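Local coordinates for protein Cow rumen GH26 endo-mannanase (Metagenome, PDB 6UEH) that probably hydrolyses internal beta-1,4-mannosidic bonds of galactomannan and related mannans, as a GH26 endo-mannanase that also carries a calcium-binding accessory domain, at residues A[380-385]-A[421-426]; A[409-414]-A[443-448]; A[220-225]-A[296-301]. All coordinates share one frame; numbering follows the deposited sequence.

Contact 1 of 3, residues A[380-385]-A[421-426]; sequences VDMIGY and KKMISL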
loop_
_atom_site.group_PDB
_atom_site.type_symbol
_atom_site.label_atom_id
_atom_site.label_comp_id
_atom_site.label_asym_id
_atom_site.label_seq_id
_atom_site.Cartn_x
_atom_site.Cartn_y
_atom_site.Cartn_z
ATOM N N VAL A 380 3.444 11.741 -8.869
ATOM C CA VAL A 380 2.665 11.087 -7.816
ATOM C C VAL A 380 2.806 11.838 -6.485
ATOM O O VAL A 380 3.897 12.293 -6.143
ATOM C CB VAL A 380 3.103 9.608 -7.629
ATOM C CG1 VAL A 380 2.284 8.927 -6.542
ATOM C CG2 VAL A 380 2.984 8.836 -8.943
ATOM N N ASP A 381 1.706 11.969 -5.744
ATOM C CA ASP A 381 1.715 12.691 -4.469
ATOM C C ASP A 381 1.501 11.781 -3.265
ATOM O O ASP A 381 1.687 12.200 -2.122
ATOM C CB ASP A 381 0.637 13.775 -4.463
ATOM C CG ASP A 381 0.816 14.781 -5.575
ATOM O OD1 ASP A 381 1.969 15.187 -5.826
ATOM O OD2 ASP A 381 -0.197 15.162 -6.198
ATOM N N MET A 382 1.095 10.543 -3.519
ATOM C CA MET A 382 0.739 9.621 -2.448
ATOM C C MET A 382 0.719 8.194 -2.978
ATOM O O MET A 382 0.345 7.963 -4.126
ATOM C CB MET A 382 -0.626 9.992 -1.856
ATOM C CG MET A 382 -1.090 9.117 -0.698
ATOM S SD MET A 382 -2.748 9.547 -0.110
ATOM C CE MET A 382 -2.520 11.273 0.326
ATOM N N ILE A 383 1.127 7.243 -2.145
ATOM C CA ILE A 383 1.068 5.834 -2.512
ATOM C C ILE A 383 -0.077 5.141 -1.787
ATOM O O ILE A 383 -0.187 5.219 -0.566
ATOM C CB ILE A 383 2.384 5.097 -2.187
ATOM C CG1 ILE A 383 3.566 5.780 -2.875
ATOM C CG2 ILE A 383 2.290 3.635 -2.604
ATOM C CD1 ILE A 383 3.472 5.785 -4.378
ATOM N N GLY A 384 -0.931 4.460 -2.543
ATOM C CA GLY A 384 -2.023 3.715 -1.949
ATOM C C GLY A 384 -1.779 2.221 -2.009
ATOM O O GLY A 384 -1.185 1.723 -2.962
ATOM N N TYR A 385 -2.219 1.505 -0.981
ATOM C CA TYR A 385 -2.185 0.049 -1.015
ATOM C C TYR A 385 -3.583 -0.494 -0.761
ATOM O O TYR A 385 -4.238 -0.117 0.210
ATOM C CB TYR A 385 -1.195 -0.519 0.010
ATOM C CG TYR A 385 -1.046 -2.020 -0.116
ATOM C CD1 TYR A 385 -0.325 -2.576 -1.166
ATOM C CD2 TYR A 385 -1.644 -2.881 0.796
ATOM C CE1 TYR A 385 -0.194 -3.944 -1.302
ATOM C CE2 TYR A 385 -1.519 -4.257 0.668
ATOM C CZ TYR A 385 -0.792 -4.779 -0.386
ATOM O OH TYR A 385 -0.662 -6.142 -0.528
ATOM N N LYS A 421 9.597 9.317 0.431
ATOM C CA LYS A 421 9.344 10.635 -0.144
ATOM C C LYS A 421 7.855 10.859 -0.396
ATOM O O LYS A 421 7.425 11.978 -0.680
ATOM C CB LYS A 421 10.135 10.819 -1.440
ATOM C CG LYS A 421 11.638 10.747 -1.240
ATOM C CD LYS A 421 12.390 11.360 -2.403
ATOM C CE LYS A 421 13.891 11.245 -2.194
ATOM N NZ LYS A 421 14.299 11.724 -0.843
ATOM N N LYS A 422 7.075 9.788 -0.295
ATOM C CA LYS A 422 5.626 9.873 -0.431
ATOM C C LYS A 422 4.948 9.205 0.762
ATOM O O LYS A 422 5.440 8.206 1.287
ATOM C CB LYS A 422 5.157 9.215 -1.735
ATOM C CG LYS A 422 5.904 9.664 -2.986
ATOM C CD LYS A 422 5.657 11.128 -3.310
ATOM C CE LYS A 422 6.482 11.563 -4.514
ATOM N NZ LYS A 422 6.243 12.984 -4.890
ATOM N N MET A 423 3.824 9.766 1.193
ATOM C CA MET A 423 3.024 9.145 2.241
ATOM C C MET A 423 2.349 7.888 1.707
ATOM O O MET A 423 2.039 7.796 0.519
ATOM C CB MET A 423 1.980 10.123 2.780
ATOM C CG MET A 423 2.568 11.279 3.566
ATOM S SD MET A 423 1.302 12.410 4.162
ATOM C CE MET A 423 0.676 13.067 2.617
ATOM N N ILE A 424 2.130 6.921 2.592
ATOM C CA ILE A 424 1.549 5.642 2.203
ATOM C C ILE A 424 0.274 5.359 2.980
ATOM O O ILE A 424 0.218 5.578 4.191
ATOM C CB ILE A 424 2.539 4.501 2.428
ATOM C CG1 ILE A 424 3.863 4.841 1.754
ATOM C CG2 ILE A 424 1.984 3.183 1.897
ATOM C CD1 ILE A 424 4.825 3.752 1.831
ATOM N N SER A 425 -0.742 4.865 2.283
ATOM C CA SER A 425 -2.036 4.619 2.906
ATOM C C SER A 425 -2.657 3.282 2.511
ATOM O O SER A 425 -2.205 2.623 1.576
ATOM C CB SER A 425 -3.001 5.741 2.543
ATOM O OG SER A 425 -3.294 5.707 1.157
ATOM N N LEU A 426 -3.696 2.892 3.240
ATOM C CA LEU A 426 -4.548 1.784 2.835
ATOM C C LEU A 426 -5.731 2.356 2.064
ATOM O O LEU A 426 -6.772 2.663 2.645
ATOM C CB LEU A 426 -5.024 0.978 4.047
ATOM C CG LEU A 426 -3.954 0.176 4.791
ATOM C CD1 LEU A 426 -4.522 -0.429 6.068
ATOM C CD2 LEU A 426 -3.376 -0.907 3.889
HETATM O O HOH W 1 4.292 14.870 -4.354
HETATM O O HOH W 2 3.262 12.285 0.046
#

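Contact 2 of 3, residues A[409-414]-A[443-448]; sequences PIFYTL and AAWLYF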
loop_
_atom_site.group_PDB
_atom_site.type_symbol
_atom_site.label_atom_id
_atom_site.label_comp_id
_atom_site.label_asym_id
_atom_site.label_seq_id
_atom_site.Cartn_x
_atom_site.Cartn_y
_atom_site.Cartn_z
ATOM N N PRO A 409 5.317 -5.340 7.102
ATOM C CA PRO A 409 6.310 -5.501 6.028
ATOM C C PRO A 409 5.901 -4.861 4.697
ATOM O O PRO A 409 6.762 -4.329 3.994
ATOM C CB PRO A 409 6.414 -7.022 5.877
ATOM C CG PRO A 409 6.077 -7.546 7.217
ATOM C CD PRO A 409 5.008 -6.635 7.743
ATOM N N ILE A 410 4.615 -4.916 4.355
ATOM C CA ILE A 410 4.134 -4.287 3.128
ATOM C C ILE A 410 4.314 -2.774 3.202
ATOM O O ILE A 410 4.744 -2.141 2.236
ATOM C CB ILE A 410 2.650 -4.613 2.854
ATOM C CG1 ILE A 410 2.468 -6.114 2.621
ATOM C CG2 ILE A 410 2.134 -3.822 1.655
ATOM C CD1 ILE A 410 1.040 -6.515 2.288
ATOM N N PHE A 411 3.995 -2.202 4.358
ATOM C CA PHE A 411 4.139 -0.765 4.544
ATOM C C PHE A 411 5.579 -0.316 4.302
ATOM O O PHE A 411 5.824 0.631 3.556
ATOM C CB PHE A 411 3.690 -0.346 5.945
ATOM C CG PHE A 411 3.907 1.111 6.231
ATOM C CD1 PHE A 411 3.020 2.064 5.752
ATOM C CD2 PHE A 411 5.005 1.533 6.966
ATOM C CE1 PHE A 411 3.224 3.408 6.005
ATOM C CE2 PHE A 411 5.213 2.876 7.223
ATOM C CZ PHE A 411 4.321 3.814 6.743
ATOM N N TYR A 412 6.534 -1.002 4.918
ATOM C CA TYR A 412 7.923 -0.566 4.824
ATOM C C TYR A 412 8.572 -0.941 3.493
ATOM O O TYR A 412 9.533 -0.299 3.069
ATOM C CB TYR A 412 8.726 -1.114 6.004
ATOM C CG TYR A 412 8.450 -0.323 7.260
ATOM C CD1 TYR A 412 9.004 0.936 7.438
ATOM C CD2 TYR A 412 7.602 -0.813 8.245
ATOM C CE1 TYR A 412 8.742 1.681 8.570
ATOM C CE2 TYR A 412 7.336 -0.074 9.384
ATOM C CZ TYR A 412 7.909 1.173 9.540
ATOM O OH TYR A 412 7.651 1.918 10.667
ATOM N N THR A 413 8.039 -1.959 2.826
ATOM C CA THR A 413 8.477 -2.272 1.468
ATOM C C THR A 413 8.098 -1.124 0.531
ATOM O O THR A 413 8.921 -0.651 -0.259
ATOM C CB THR A 413 7.860 -3.589 0.956
ATOM O OG1 THR A 413 8.345 -4.681 1.745
ATOM C CG2 THR A 413 8.225 -3.828 -0.505
ATOM N N LEU A 414 6.852 -0.673 0.638
ATOM C CA LEU A 414 6.373 0.460 -0.146
ATOM C C LEU A 414 7.113 1.742 0.224
ATOM O O LEU A 414 7.402 2.567 -0.640
ATOM C CB LEU A 414 4.864 0.645 0.047
ATOM C CG LEU A 414 3.980 -0.469 -0.515
ATOM C CD1 LEU A 414 2.517 -0.235 -0.175
ATOM C CD2 LEU A 414 4.167 -0.580 -2.017
ATOM N N ALA A 443 3.079 0.545 12.010
ATOM C CA ALA A 443 2.587 0.487 10.641
ATOM C C ALA A 443 1.842 1.784 10.347
ATOM O O ALA A 443 0.634 1.881 10.561
ATOM C CB ALA A 443 1.684 -0.721 10.442
ATOM N N ALA A 444 2.579 2.777 9.857
ATOM C CA ALA A 444 2.096 4.155 9.820
ATOM C C ALA A 444 1.249 4.495 8.596
ATOM O O ALA A 444 1.358 5.603 8.065
ATOM C CB ALA A 444 3.281 5.115 9.906
ATOM N N TRP A 445 0.408 3.557 8.159
ATOM C CA TRP A 445 -0.556 3.820 7.090
ATOM C C TRP A 445 -1.280 5.136 7.352
ATOM O O TRP A 445 -1.808 5.343 8.445
ATOM C CB TRP A 445 -1.587 2.693 6.974
ATOM C CG TRP A 445 -1.026 1.313 6.783
ATOM C CD1 TRP A 445 -0.885 0.348 7.737
ATOM C CD2 TRP A 445 -0.562 0.733 5.556
ATOM N NE1 TRP A 445 -0.352 -0.793 7.183
ATOM C CE2 TRP A 445 -0.145 -0.582 5.844
ATOM C CE3 TRP A 445 -0.453 1.201 4.242
ATOM C CZ2 TRP A 445 0.373 -1.434 4.870
ATOM C CZ3 TRP A 445 0.059 0.354 3.275
ATOM C CH2 TRP A 445 0.467 -0.948 3.594
ATOM N N LEU A 446 -1.293 6.022 6.360
ATOM C CA LEU A 446 -1.885 7.352 6.522
ATOM C C LEU A 446 -3.380 7.295 6.816
ATOM O O LEU A 446 -3.877 8.022 7.677
ATOM C CB LEU A 446 -1.645 8.202 5.271
ATOM C CG LEU A 446 -2.362 9.555 5.238
ATOM C CD1 LEU A 446 -1.927 10.433 6.411
ATOM C CD2 LEU A 446 -2.115 10.260 3.912
ATOM N N TYR A 447 -4.098 6.449 6.083
ATOM C CA TYR A 447 -5.522 6.259 6.337
ATOM C C TYR A 447 -5.972 4.851 5.955
ATOM O O TYR A 447 -5.219 4.099 5.333
ATOM C CB TYR A 447 -6.355 7.321 5.599
ATOM C CG TYR A 447 -6.461 7.202 4.082
ATOM C CD1 TYR A 447 -7.456 6.430 3.489
ATOM C CD2 TYR A 447 -5.603 7.908 3.248
ATOM C CE1 TYR A 447 -7.572 6.338 2.108
ATOM C CE2 TYR A 447 -5.713 7.825 1.864
ATOM C CZ TYR A 447 -6.698 7.038 1.300
ATOM O OH TYR A 447 -6.812 6.954 -0.075
ATOM N N PHE A 448 -7.186 4.489 6.361
ATOM C CA PHE A 448 -7.791 3.231 5.933
ATOM C C PHE A 448 -9.133 3.511 5.273
ATOM O O PHE A 448 -9.706 4.585 5.457
ATOM C CB PHE A 448 -7.956 2.248 7.104
ATOM C CG PHE A 448 -8.847 2.743 8.224
ATOM C CD1 PHE A 448 -10.229 2.725 8.101
ATOM C CD2 PHE A 448 -8.296 3.173 9.422
ATOM C CE1 PHE A 448 -11.042 3.164 9.134
ATOM C CE2 PHE A 448 -9.101 3.606 10.461
ATOM C CZ PHE A 448 -10.476 3.599 10.318
#

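Contact 3 of 3, residues A[220-225]-A[296-301]; sequences TTERVI and LQRLQD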
loop_
_atom_site.group_PDB
_atom_site.type_symbol
_atom_site.label_atom_id
_atom_site.label_comp_id
_atom_site.label_asym_id
_atom_site.label_seq_id
_atom_site.Cartn_x
_atom_site.Cartn_y
_atom_site.Cartn_z
ATOM N N THR A 220 -22.457 12.320 -7.842
ATOM C CA THR A 220 -21.212 12.151 -7.095
ATOM C C THR A 220 -20.580 13.503 -6.759
ATOM O O THR A 220 -20.201 13.746 -5.617
ATOM C CB THR A 220 -20.191 11.292 -7.872
ATOM O OG1 THR A 220 -20.615 9.922 -7.872
ATOM C CG2 THR A 220 -18.810 11.381 -7.232
ATOM N N THR A 221 -20.488 14.376 -7.759
ATOM C CA THR A 221 -19.864 15.686 -7.592
ATOM C C THR A 221 -20.541 16.505 -6.496
ATOM O O THR A 221 -19.868 17.136 -5.681
ATOM C CB THR A 221 -19.882 16.478 -8.913
ATOM O OG1 THR A 221 -19.212 15.721 -9.929
ATOM C CG2 THR A 221 -19.185 17.825 -8.747
ATOM N N GLU A 222 -21.870 16.482 -6.467
ATOM C CA GLU A 222 -22.614 17.171 -5.420
ATOM C C GLU A 222 -22.303 16.585 -4.042
ATOM O O GLU A 222 -22.123 17.326 -3.077
ATOM C CB GLU A 222 -24.118 17.107 -5.691
ATOM C CG GLU A 222 -24.601 18.039 -6.798
ATOM C CD GLU A 222 -24.348 17.494 -8.196
ATOM O OE1 GLU A 222 -23.791 16.384 -8.322
ATOM O OE2 GLU A 222 -24.716 18.181 -9.175
ATOM N N ARG A 223 -22.233 15.260 -3.948
ATOM C CA ARG A 223 -21.949 14.620 -2.665
ATOM C C ARG A 223 -20.519 14.894 -2.203
ATOM O O ARG A 223 -20.261 14.983 -1.006
ATOM C CB ARG A 223 -22.205 13.111 -2.736
ATOM C CG ARG A 223 -23.687 12.742 -2.780
ATOM C CD ARG A 223 -23.913 11.242 -2.604
ATOM N NE ARG A 223 -23.208 10.461 -3.617
ATOM C CZ ARG A 223 -23.663 10.247 -4.847
ATOM N NH1 ARG A 223 -24.826 10.761 -5.226
ATOM N NH2 ARG A 223 -22.950 9.526 -5.702
ATOM N N VAL A 224 -19.595 15.036 -3.150
ATOM C CA VAL A 224 -18.222 15.399 -2.806
ATOM C C VAL A 224 -18.189 16.803 -2.209
ATOM O O VAL A 224 -17.552 17.041 -1.181
ATOM C CB VAL A 224 -17.286 15.339 -4.029
ATOM C CG1 VAL A 224 -15.916 15.902 -3.677
ATOM C CG2 VAL A 224 -17.162 13.912 -4.538
ATOM N N ILE A 225 -18.886 17.727 -2.863
ATOM C CA ILE A 225 -18.994 19.099 -2.383
ATOM C C ILE A 225 -19.642 19.138 -1.001
ATOM O O ILE A 225 -19.167 19.834 -0.101
ATOM C CB ILE A 225 -19.805 19.969 -3.361
ATOM C CG1 ILE A 225 -19.049 20.110 -4.685
ATOM C CG2 ILE A 225 -20.094 21.336 -2.755
ATOM C CD1 ILE A 225 -19.811 20.869 -5.749
ATOM N N LEU A 296 -14.283 17.378 -12.425
ATOM C CA LEU A 296 -13.184 17.830 -11.577
ATOM C C LEU A 296 -13.065 19.349 -11.587
ATOM O O LEU A 296 -12.648 19.952 -10.595
ATOM C CB LEU A 296 -11.866 17.194 -12.025
ATOM C CG LEU A 296 -11.819 15.671 -11.873
ATOM C CD1 LEU A 296 -10.478 15.115 -12.338
ATOM C CD2 LEU A 296 -12.103 15.278 -10.427
ATOM N N GLN A 297 -13.434 19.959 -12.709
ATOM C CA GLN A 297 -13.409 21.411 -12.841
ATOM C C GLN A 297 -14.450 22.054 -11.934
ATOM O O GLN A 297 -14.205 23.104 -11.342
ATOM C CB GLN A 297 -13.645 21.827 -14.295
ATOM C CG GLN A 297 -13.628 23.333 -14.513
ATOM C CD GLN A 297 -12.268 23.947 -14.239
ATOM O OE1 GLN A 297 -11.253 23.488 -14.765
ATOM N NE2 GLN A 297 -12.240 24.987 -13.407
ATOM N N ARG A 298 -15.616 21.420 -11.833
ATOM C CA ARG A 298 -16.668 21.889 -10.935
ATOM C C ARG A 298 -16.146 21.924 -9.497
ATOM O O ARG A 298 -16.390 22.880 -8.758
ATOM C CB ARG A 298 -17.906 20.996 -11.033
ATOM C CG ARG A 298 -18.563 20.958 -12.406
ATOM C CD ARG A 298 -19.696 19.943 -12.427
ATOM N NE ARG A 298 -20.776 20.327 -11.523
ATOM C CZ ARG A 298 -21.654 19.476 -11.007
ATOM N NH1 ARG A 298 -21.569 18.187 -11.291
ATOM N NH2 ARG A 298 -22.612 19.909 -10.200
ATOM N N LEU A 299 -15.416 20.878 -9.116
ATOM C CA LEU A 299 -14.785 20.823 -7.800
ATOM C C LEU A 299 -13.791 21.965 -7.642
ATOM O O LEU A 299 -13.792 22.654 -6.626
ATOM C CB LEU A 299 -14.082 19.480 -7.581
ATOM C CG LEU A 299 -14.977 18.243 -7.503
ATOM C CD1 LEU A 299 -14.147 17.004 -7.188
ATOM C CD2 LEU A 299 -16.070 18.439 -6.468
ATOM N N GLN A 300 -12.950 22.168 -8.653
ATOM C CA GLN A 300 -11.962 23.242 -8.600
ATOM C C GLN A 300 -12.644 24.606 -8.525
ATOM O O GLN A 300 -12.196 25.491 -7.793
ATOM C CB GLN A 300 -11.019 23.184 -9.806
ATOM C CG GLN A 300 -9.954 24.278 -9.795
ATOM C CD GLN A 300 -8.769 23.971 -10.700
ATOM O OE1 GLN A 300 -7.801 23.336 -10.279
ATOM N NE2 GLN A 300 -8.839 24.428 -11.946
ATOM N N ASP A 301 -13.735 24.763 -9.272
ATOM C CA ASP A 301 -14.520 25.995 -9.241
ATOM C C ASP A 301 -15.011 26.318 -7.835
ATOM O O ASP A 301 -15.036 27.479 -7.429
ATOM C CB ASP A 301 -15.723 25.900 -10.185
ATOM C CG ASP A 301 -15.336 26.017 -11.644
ATOM O OD1 ASP A 301 -14.256 26.571 -11.936
ATOM O OD2 ASP A 301 -16.125 25.568 -12.503
HETATM O O HOH W 3 -23.155 15.663 -10.874
#

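Contact 1 of 3, residues A[380-385]-A[421-426]
Ile-383 and Lys-422 cross at about a right angle, with Lys-422 CB 4.0 Å from Ile-383 CG1. Beyond that crossing the lysine bends (chi2 -66°), which turns CD aside, and then runs extended to the carbonyl of Val-380. There NZ donates to Val-380 O over 2.7 Å, nearly along the C=O axis. The same ammonium donates to Asp-377 O and to a water beside Asp-381, whose carboxylate is held by Ser-146. Lysine suits the place because CB rests against Ile-383 and the chain beyond it is long enough to carry NZ to these carbonyls.

The two strands, 382-385 and 423-426, are parallel neighbours in the TIM barrel, joined by a beta-alpha-beta crossover through helix 408-417. Ile-383 N donates to Met-423 O (2.9 Å), and Ser-425 N and Tyr-385 N continue the ladder.

Side chains alternate between the two faces. Ile-383 and Ile-424 share one, CB to CG1 4.2 Å, and Phe-411 and Leu-414 of the crossover helix pack on Ile-424. On the other, Met-382 and Met-423 bring their CE methyls to 4.3 Å, and their unbranched chains reach Gln-158 and Leu-161 of helix 152-164. Met-382 SD lies 4.1 Å from OG of Ser-425, a residue small enough to sit beside the sulphur. Farther along, Leu-426 CD2 approaches the Tyr-385 ring at its edge, near the ring plane, 4.1 Å from Tyr-385 CD2.

Contact 2 of 3, residues A[409-414]-A[443-448]
Phe-411 stands on the turn of helix 409-414 that faces Ala-444 and Trp-445 in the irregular segment 443-448. The backbones come nearest at Phe-411 and Ala-443, whose CA atoms are 6.4 Å apart; a weak hydrogen bond from Trp-445 N to Ala-443 O spans a tight bend at Ala-444.

CG of Phe-411, anti to the backbone N (chi1 176°), is sent toward the loop, and the ring meets Ala-444 and Trp-445. Its edge points at the face of the indole: the phenyl and five-membered-ring centroids are 5.2 Å apart and the planes stand at 69°, an edge-to-face pair. Phe-411 CB adds a CH-pi contact, 4.0 Å from the centroid of the indole six-membered ring. One phenyl face receives the backbone of Ala-444, with N 3.6 Å above the plane over the ring centre, while Ala-444 CB touches Phe-411 CZ at 3.6 Å. The single methyl of Ala-444 lets its backbone come close to the ring. An alanine at Phe-411 would keep CB over the indole but would probably open a gap beside Ala-444 and leave the indole without its aromatic partner.

Ile-410 CG2 meets the rim of the indole 3.8 Å from Trp-445 CH2. Leu-414 CD1 also lies at the edge, near CZ3. The indole NE1 donates to Ala-406 O, which helps hold the ring's orientation.

Leu-446 bonds through its backbone to Ile-424 and Ile-170, so the loop bridges the first and seventh strands, consistent with the place of an eighth strand in a TIM barrel, with helix 408-417 packed outside it.

Contact 3 of 3, residues A[220-225]-A[296-301]
Two helices of the barrel's outer layer pack side by side in a partly buried contact, Thr-221, Glu-222, Val-224 and Ile-225 of one facing Arg-298 and Leu-299 of the other. The axes of segments 220-225 and 296-301 come within 10.2 Å and diverge by only 27°. The backbones are nearest at Ile-225 and Leu-299, where the CA atoms lie 7.1 Å apart.

Arg-298 bends at its third torsion (chi3 65°), which sets NE off the straight line of the chain, and the guanidinium crosses to the other helix. NH2 donates to Glu-222 OE2 over 2.9 Å in a nearly straight bond that forms a salt bridge. The oxygen lies in the guanidinium plane, but the arginine meets it from above the carboxylate plane, the two flat groups being turned 63° apart. A water adds a second link: it donates to Glu-222 OE1 at 2.7 Å and accepts from Arg-298 NH1 at 3.0 Å.

This is the side-by-side packing of successive wall helices in a TIM barrel, where helix 220-230 follows strand 202-206 and helix 280-301 leads into strand 306-309.

Thr-221 CG2 lies over one face of the guanidinium, toward the rim, and Thr-221 CB is 3.4 Å from Arg-298 NH1. Thr-221 OG1 bonds instead to Gln-295 OE1, which also accepts from Arg-298 NH1, so one amide oxygen is shared by both groups and probably helps position them. Deeper in, the contact becomes apolar: Leu-299 CD2 reaches Val-224 CG1 at 3.8 Å and Ile-225 CG1 at 3.9 Å. The branched ends of these three residues offer methyls that fill in between the helices. Val-224 also packs on Phe-205 and Leu-299 on Leu-306, both in barrel strands.

How the contacts relate
Contacts 1 and 2 form one continuous region, their centres 9 Å apart. Helix 408-417 of contact 2 is the crossover between the two strands of contact 1, and segment 443-448 runs beside the second: Ile-424 O and Leu-446 N are 2.7 Å apart, a probable hydrogen bond. Tyr-447 touches Ser-425, and its OH is hydrogen-bonded to Glu-360. Strand 423-429, the seventh of the barrel, continues from contact 1 toward the end where, as in GH26 relatives, the nucleophile is expected; contact 2 packs against its flank. Contact 3 is on the outer wall, its centre about 23 Å from that of contact 1 and about 29 Å from that of contact 2. The calcium ion belongs to the accessory domain.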